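Local coordinates for protein (R)-specific secondary-alkylsulfatase (Pseudomonas sp., PDB 4AXH) that hydrolyses secondary alkyl sulfates enantioselectively with strict inversion of configuration, giving (S)-alcohols from (R)-sulfate esters at a zinc-dependent active site, at residues A254-N259 and P533-R538; S233-P238 and F250-T255; D569-W574 and K602-V607. One frame throughout, in Å; residues are numbered along the deposited sequence.

Contact 1: A254-N259 and P533-R538; sequences ATNATN and PTYDSR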
# COMPACT_ATOMS: atom_id res chain seq x y z
N ALA A 254 20.26 -6.99 -17.58
CA ALA A 254 21.68 -7.28 -17.78
C ALA A 254 22.04 -8.52 -16.97
O ALA A 254 21.56 -8.72 -15.84
CB ALA A 254 22.52 -6.09 -17.37
N THR A 255 22.84 -9.38 -17.59
CA THR A 255 23.28 -10.64 -17.02
C THR A 255 24.77 -10.67 -16.64
O THR A 255 25.58 -10.02 -17.30
CB THR A 255 22.81 -11.80 -17.93
OG1 THR A 255 23.15 -13.03 -17.32
CG2 THR A 255 23.42 -11.76 -19.34
N ASN A 256 25.12 -11.42 -15.58
CA ASN A 256 26.49 -11.66 -15.11
C ASN A 256 27.33 -10.36 -14.96
O ASN A 256 28.53 -10.34 -15.27
CB ASN A 256 27.19 -12.67 -16.06
CG ASN A 256 26.44 -13.96 -16.27
OD1 ASN A 256 26.29 -14.76 -15.34
ND2 ASN A 256 25.96 -14.19 -17.49
N ALA A 257 26.71 -9.30 -14.44
CA ALA A 257 27.41 -8.03 -14.36
C ALA A 257 27.60 -7.43 -12.97
O ALA A 257 27.16 -8.00 -11.96
CB ALA A 257 26.78 -7.04 -15.30
N THR A 258 28.29 -6.28 -12.90
CA THR A 258 28.59 -5.65 -11.63
C THR A 258 27.77 -4.37 -11.39
O THR A 258 27.78 -3.47 -12.24
CB THR A 258 30.11 -5.42 -11.53
OG1 THR A 258 30.48 -4.50 -12.55
CG2 THR A 258 30.91 -6.70 -11.76
N ASN A 259 27.07 -4.29 -10.23
CA ASN A 259 26.29 -3.12 -9.83
C ASN A 259 27.06 -2.33 -8.77
O ASN A 259 27.57 -2.87 -7.77
CB ASN A 259 24.90 -3.52 -9.32
CG ASN A 259 24.14 -4.45 -10.24
OD1 ASN A 259 23.74 -5.56 -9.86
ND2 ASN A 259 23.96 -4.03 -11.49
N PRO A 533 16.40 -23.69 -12.22
CA PRO A 533 17.83 -24.05 -12.45
C PRO A 533 18.87 -23.66 -11.37
O PRO A 533 18.75 -24.13 -10.24
CB PRO A 533 18.13 -23.43 -13.82
CG PRO A 533 17.24 -22.26 -13.90
CD PRO A 533 16.03 -22.50 -13.02
N THR A 534 19.93 -22.86 -11.74
CA THR A 534 21.02 -22.40 -10.86
C THR A 534 21.71 -21.17 -11.49
O THR A 534 22.39 -21.32 -12.52
CB THR A 534 22.07 -23.55 -10.61
OG1 THR A 534 21.43 -24.81 -10.38
CG2 THR A 534 23.04 -23.24 -9.47
N TYR A 535 21.56 -19.95 -10.86
CA TYR A 535 22.19 -18.65 -11.30
C TYR A 535 21.96 -17.43 -10.35
O TYR A 535 21.07 -17.48 -9.50
CB TYR A 535 21.78 -18.34 -12.77
CG TYR A 535 21.97 -16.92 -13.27
CD1 TYR A 535 23.20 -16.50 -13.77
CD2 TYR A 535 20.90 -16.03 -13.30
CE1 TYR A 535 23.37 -15.20 -14.25
CE2 TYR A 535 21.06 -14.73 -13.77
CZ TYR A 535 22.29 -14.32 -14.25
OH TYR A 535 22.44 -13.05 -14.73
N ASP A 536 22.79 -16.35 -10.51
CA ASP A 536 22.77 -15.02 -9.84
C ASP A 536 23.72 -13.96 -10.49
O ASP A 536 24.92 -14.22 -10.62
CB ASP A 536 22.86 -15.13 -8.28
CG ASP A 536 23.94 -14.35 -7.56
OD1 ASP A 536 25.13 -14.62 -7.81
OD2 ASP A 536 23.60 -13.59 -6.62
N SER A 537 23.17 -12.78 -10.91
CA SER A 537 23.89 -11.64 -11.52
C SER A 537 24.32 -10.60 -10.46
O SER A 537 25.32 -9.89 -10.65
CB SER A 537 23.02 -10.94 -12.56
OG SER A 537 23.66 -9.82 -13.16
N ARG A 538 23.53 -10.50 -9.36
CA ARG A 538 23.77 -9.60 -8.22
C ARG A 538 24.92 -10.14 -7.32
O ARG A 538 25.22 -9.56 -6.27
CB ARG A 538 22.46 -9.35 -7.44
CG ARG A 538 22.27 -7.91 -6.95
CD ARG A 538 21.59 -7.01 -7.97
NE ARG A 538 20.14 -6.91 -7.75
CZ ARG A 538 19.30 -6.29 -8.57
NH1 ARG A 538 19.74 -5.72 -9.69
NH2 ARG A 538 18.00 -6.23 -8.29
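Asn256 and Ser537 bring two irregular loops together, their CA atoms 4.4 Å apart, with Asn256 in the left-handed backbone region and neither chain forming a strand. Tyr535 reaches across with CG anti to its backbone N (chi1 163°), and its phenol OH lies 2.7 Å from Thr255 OG1; the two hydroxyls share a hydrogen bond, their side chains crossing at about a right angle. Beside this bond, Asn256 turns its side-chain amide oxygen to the edge of the same ring, OD1 lying near the ring plane and 3.1 Å from Tyr535 CE1, while the amide plane stands 81° from that of the ring. Its ND2 makes a weak hydrogen bond to Val82 O. The contact fastens a loop of the metallo-beta-lactamase domain, between helix 222-233 and strand 266-268, to the connection between helices 515-529 and 549-559. Ser537 OG takes a nearly straight but weak hydrogen bond from Ala257 N at 3.3 Å (171°). Farther on, Asn259 OD1 rests against the aliphatic part of Arg538, 3.2 Å from CD and near the plane of the guanidinium, while Asn259 ND2 is hydrogen-bonded to Thr151 O. The bent Arg538 chain, like Asn259, also touches Ile182, and its side chain comes about 4 Å from that of the sulfate-binding Arg323.

Contact 2: S233-P238 and F250-T255; sequences SGVMVP and FKTTAT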
# COMPACT_ATOMS: atom_id res chain seq x y z
N SER A 233 11.55 -10.52 -15.56
CA SER A 233 12.69 -10.43 -16.49
C SER A 233 12.68 -11.34 -17.73
O SER A 233 13.24 -10.96 -18.79
CB SER A 233 13.98 -10.74 -15.73
OG SER A 233 14.13 -9.92 -14.59
N GLY A 234 12.22 -12.59 -17.48
CA GLY A 234 12.26 -13.67 -18.45
C GLY A 234 13.69 -14.05 -18.79
O GLY A 234 13.94 -14.58 -19.87
N VAL A 235 14.66 -13.76 -17.86
CA VAL A 235 16.12 -14.02 -18.00
C VAL A 235 16.47 -15.48 -18.26
O VAL A 235 17.39 -15.74 -19.04
CB VAL A 235 17.04 -13.39 -16.90
CG1 VAL A 235 17.44 -11.94 -17.25
CG2 VAL A 235 16.43 -13.53 -15.48
N MET A 236 15.74 -16.42 -17.60
CA MET A 236 15.90 -17.87 -17.78
C MET A 236 15.17 -18.40 -19.03
O MET A 236 15.42 -19.53 -19.45
CB MET A 236 15.49 -18.61 -16.51
CG MET A 236 16.67 -18.95 -15.59
SD MET A 236 18.04 -17.75 -15.35
CE MET A 236 19.24 -18.35 -16.65
N VAL A 237 14.35 -17.56 -19.67
CA VAL A 237 13.60 -17.88 -20.89
C VAL A 237 14.44 -17.51 -22.14
O VAL A 237 14.98 -16.41 -22.21
CB VAL A 237 12.20 -17.20 -20.88
CG1 VAL A 237 11.40 -17.54 -22.13
CG2 VAL A 237 11.41 -17.57 -19.62
N PRO A 238 14.54 -18.41 -23.14
CA PRO A 238 15.31 -18.09 -24.36
C PRO A 238 14.68 -16.94 -25.15
O PRO A 238 13.55 -16.58 -24.88
CB PRO A 238 15.22 -19.39 -25.18
CG PRO A 238 14.82 -20.42 -24.27
CD PRO A 238 13.99 -19.78 -23.22
N PHE A 250 12.58 -1.84 -22.27
CA PHE A 250 13.90 -2.36 -22.71
C PHE A 250 13.73 -3.78 -23.18
O PHE A 250 12.62 -4.31 -23.14
CB PHE A 250 14.96 -2.30 -21.59
CG PHE A 250 14.45 -2.69 -20.22
CD1 PHE A 250 14.42 -4.03 -19.83
CD2 PHE A 250 13.99 -1.72 -19.33
CE1 PHE A 250 13.89 -4.39 -18.60
CE2 PHE A 250 13.47 -2.09 -18.09
CZ PHE A 250 13.41 -3.42 -17.75
N LYS A 251 14.82 -4.42 -23.60
CA LYS A 251 14.78 -5.80 -24.10
C LYS A 251 14.68 -6.82 -22.97
O LYS A 251 13.78 -7.65 -22.99
CB LYS A 251 15.97 -6.09 -25.03
CG LYS A 251 16.14 -5.17 -26.26
CD LYS A 251 14.91 -5.04 -27.17
CE LYS A 251 14.57 -6.27 -27.98
NZ LYS A 251 13.11 -6.40 -28.17
N THR A 252 15.60 -6.76 -21.98
CA THR A 252 15.72 -7.70 -20.85
C THR A 252 16.68 -7.08 -19.83
O THR A 252 17.23 -6.01 -20.11
CB THR A 252 16.30 -9.09 -21.35
OG1 THR A 252 16.43 -10.02 -20.24
CG2 THR A 252 17.62 -8.94 -22.12
N THR A 253 16.90 -7.77 -18.69
CA THR A 253 17.87 -7.30 -17.69
C THR A 253 19.27 -7.78 -18.02
O THR A 253 19.47 -8.83 -18.65
CB THR A 253 17.48 -7.65 -16.23
OG1 THR A 253 17.26 -9.06 -16.07
CG2 THR A 253 16.29 -6.83 -15.72
N ALA A 254 20.26 -6.99 -17.58
CA ALA A 254 21.68 -7.28 -17.78
C ALA A 254 22.04 -8.52 -16.97
O ALA A 254 21.56 -8.72 -15.84
CB ALA A 254 22.52 -6.09 -17.37
N THR A 255 22.84 -9.38 -17.59
CA THR A 255 23.28 -10.64 -17.02
C THR A 255 24.77 -10.67 -16.64
O THR A 255 25.58 -10.02 -17.30
CB THR A 255 22.81 -11.80 -17.93
OG1 THR A 255 23.15 -13.03 -17.32
CG2 THR A 255 23.42 -11.76 -19.34
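Val235 sets one methyl against the hydroxyls of two successive threonines: its CG1 lies 3.1 Å from Thr253 OG1 and 3.7 Å from Thr252 OG1. The valine crosses Thr253 at about a right angle and Thr252 obliquely. Thr253 carries OG1 between its backbone N and carbonyl carbon (chi1 56°), which turns the hydroxyl to the valine and to Ser233, whose OG is 3.6 Å away. No hydrogen bond spans the two segments, and the touch is one of packing. Ser233 OG is instead bonded to Gly229 O, one turn back in its own helix. Both segments belong to the long loop between helix 222-233 and strand 266-268 of the metallo-beta-lactamase domain, folded back on itself so that the later part lies against the helix C-terminus. There Gly234 leaves the helical conformation with positive phi (64°) and starts a type I beta turn, closed by the hydrogen bond from Val237 N to Gly234 O, 3.0 Å. The Gly234 carbonyl also accepts from Arg239 NH1, and Val237 packs on helix 515-529. Tyr89 touches Thr252 on the other segment.

Contact 3: D569-W574 and K602-V607; sequences DMTLNW and KADVTV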
# COMPACT_ATOMS: atom_id res chain seq x y z
N ASP A 569 16.30 -15.17 25.45
CA ASP A 569 16.24 -13.74 25.73
C ASP A 569 17.57 -13.23 26.21
O ASP A 569 18.22 -13.89 27.02
CB ASP A 569 15.12 -13.42 26.74
CG ASP A 569 13.70 -13.73 26.27
OD1 ASP A 569 13.53 -14.46 25.26
OD2 ASP A 569 12.75 -13.25 26.92
N MET A 570 17.99 -12.09 25.67
CA MET A 570 19.28 -11.44 25.91
C MET A 570 19.27 -10.03 25.33
O MET A 570 18.40 -9.70 24.53
CB MET A 570 20.42 -12.24 25.24
CG MET A 570 20.21 -12.45 23.75
SD MET A 570 21.64 -13.05 22.84
CE MET A 570 21.27 -14.80 22.81
N THR A 571 20.28 -9.23 25.69
CA THR A 571 20.50 -7.86 25.22
C THR A 571 21.94 -7.77 24.78
O THR A 571 22.82 -8.29 25.46
CB THR A 571 20.18 -6.84 26.30
OG1 THR A 571 20.92 -7.17 27.47
CG2 THR A 571 18.69 -6.75 26.61
N LEU A 572 22.19 -7.13 23.64
CA LEU A 572 23.53 -7.02 23.07
C LEU A 572 23.83 -5.59 22.66
O LEU A 572 23.20 -5.08 21.74
CB LEU A 572 23.68 -7.95 21.84
CG LEU A 572 23.33 -9.46 21.97
CD1 LEU A 572 21.84 -9.73 21.73
CD2 LEU A 572 24.13 -10.29 20.97
N ASN A 573 24.78 -4.94 23.34
CA ASN A 573 25.25 -3.61 22.95
C ASN A 573 26.29 -3.81 21.86
O ASN A 573 27.05 -4.79 21.89
CB ASN A 573 25.86 -2.85 24.12
CG ASN A 573 24.85 -2.20 25.02
OD1 ASN A 573 23.69 -1.96 24.64
ND2 ASN A 573 25.27 -1.86 26.23
N TRP A 574 26.29 -2.92 20.88
CA TRP A 574 27.22 -2.92 19.75
C TRP A 574 27.80 -1.52 19.66
O TRP A 574 27.06 -0.53 19.74
CB TRP A 574 26.48 -3.28 18.45
CG TRP A 574 26.03 -4.70 18.36
CD1 TRP A 574 24.96 -5.28 18.99
CD2 TRP A 574 26.63 -5.73 17.57
NE1 TRP A 574 24.89 -6.61 18.67
CE2 TRP A 574 25.88 -6.91 17.77
CE3 TRP A 574 27.72 -5.77 16.68
CZ2 TRP A 574 26.19 -8.12 17.14
CZ3 TRP A 574 28.04 -6.96 16.06
CH2 TRP A 574 27.28 -8.13 16.30
N LYS A 602 22.38 -2.52 31.46
CA LYS A 602 22.46 -3.88 31.99
C LYS A 602 22.55 -4.91 30.85
O LYS A 602 21.94 -5.98 30.93
CB LYS A 602 21.26 -4.12 32.94
CG LYS A 602 21.49 -5.15 34.05
CD LYS A 602 20.18 -5.87 34.46
CE LYS A 602 20.00 -7.23 33.79
NZ LYS A 602 18.74 -7.92 34.20
N ALA A 603 23.32 -4.61 29.79
CA ALA A 603 23.46 -5.52 28.65
C ALA A 603 24.31 -6.75 28.96
O ALA A 603 25.35 -6.64 29.61
CB ALA A 603 24.01 -4.79 27.43
N ASP A 604 23.83 -7.92 28.50
CA ASP A 604 24.48 -9.23 28.67
C ASP A 604 25.87 -9.28 28.03
O ASP A 604 26.78 -9.88 28.60
CB ASP A 604 23.59 -10.36 28.13
CG ASP A 604 22.24 -10.48 28.81
OD1 ASP A 604 22.19 -10.95 29.97
OD2 ASP A 604 21.23 -10.08 28.20
N VAL A 605 26.01 -8.68 26.84
CA VAL A 605 27.26 -8.65 26.06
C VAL A 605 27.42 -7.28 25.40
O VAL A 605 26.41 -6.62 25.15
CB VAL A 605 27.29 -9.77 24.98
CG1 VAL A 605 28.65 -10.40 24.85
CG2 VAL A 605 26.22 -10.81 25.21
N THR A 606 28.67 -6.85 25.15
CA THR A 606 29.02 -5.59 24.49
C THR A 606 30.01 -5.92 23.38
O THR A 606 31.00 -6.59 23.63
CB THR A 606 29.45 -4.51 25.51
OG1 THR A 606 28.41 -4.34 26.48
CG2 THR A 606 29.77 -3.16 24.85
N VAL A 607 29.69 -5.54 22.15
CA VAL A 607 30.48 -5.88 20.97
C VAL A 607 31.16 -4.66 20.33
O VAL A 607 30.53 -3.90 19.60
CB VAL A 607 29.66 -6.70 19.93
CG1 VAL A 607 30.58 -7.47 18.99
CG2 VAL A 607 28.66 -7.65 20.59
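Asp604 OD2 is gripped twice by Thr571, at 2.8 Å by its backbone N and at 3.0 Å by its hydroxyl OG1. The amide uses the anti lone pair of the carboxylate oxygen, whereas the hydroxyl comes from above the carboxylate plane, 51° out of it. With OG1 between its backbone N and carbonyl carbon (chi1 53°), Thr571 holds hydroxyl and amide close enough for both to meet the one oxygen. This grip lies at the start of a parallel pairing of strands 570-576 and 605-609, neighbours in the five-stranded mixed sheet of the alkyl sulfatase C-terminal domain, which has an SCP2-like fold; the chain between them makes the antiparallel strands 581-588 and 591-596. Thr571 O takes weak bonds from Asp604 N and Val605 N, after which the ladder becomes regular: Asn573 N donates to Val605 O at 3.0 Å, and Val607 N to Asn573 O at 2.8 Å. The outer edges of the pair are bound by strand 581-588 on one flank and, through Thr606 and Asp636, by strand 634-637 on the other. Asn573 lies alongside Thr606 on one face of the sheet, and its CG and ND2 also meet the Ala603 methyl, ND2 to CB being 3.4 Å; Asn600 N holds its OD1. Leu572, Trp574, Val605 and Val607 occupy the opposite face, where helix 640-646 packs on the first three through Leu642 and Lys641. Trp574 and Val607 point the same way, and the valine covers one face of the indole: CB stands 4.0 Å from the centroid of the six-membered ring, 18° off its normal, in a CH-pi contact.

Overall arrangement
Contacts 1 and 2 are neighbours, with centres about 11 Å apart, and share Ala254 and Thr255. They also touch through Met236, whose SD lies 3.9 Å from Tyr535 CD2 and whose CG is 3.8 Å from Pro533 CG. Both lie near the active site: the side chain of Arg538 is about 12 Å, and that of Thr253 about 10 Å, from a bound zinc ion, while Ser233 is next in sequence to the sulfate-binding Gln232. Contact 3 belongs to a separate region, away from the annotated sites; its centre is about 38 Å from that of contact 1 and about 46 Å from that of contact 2. Along the chain it opens after both others have closed.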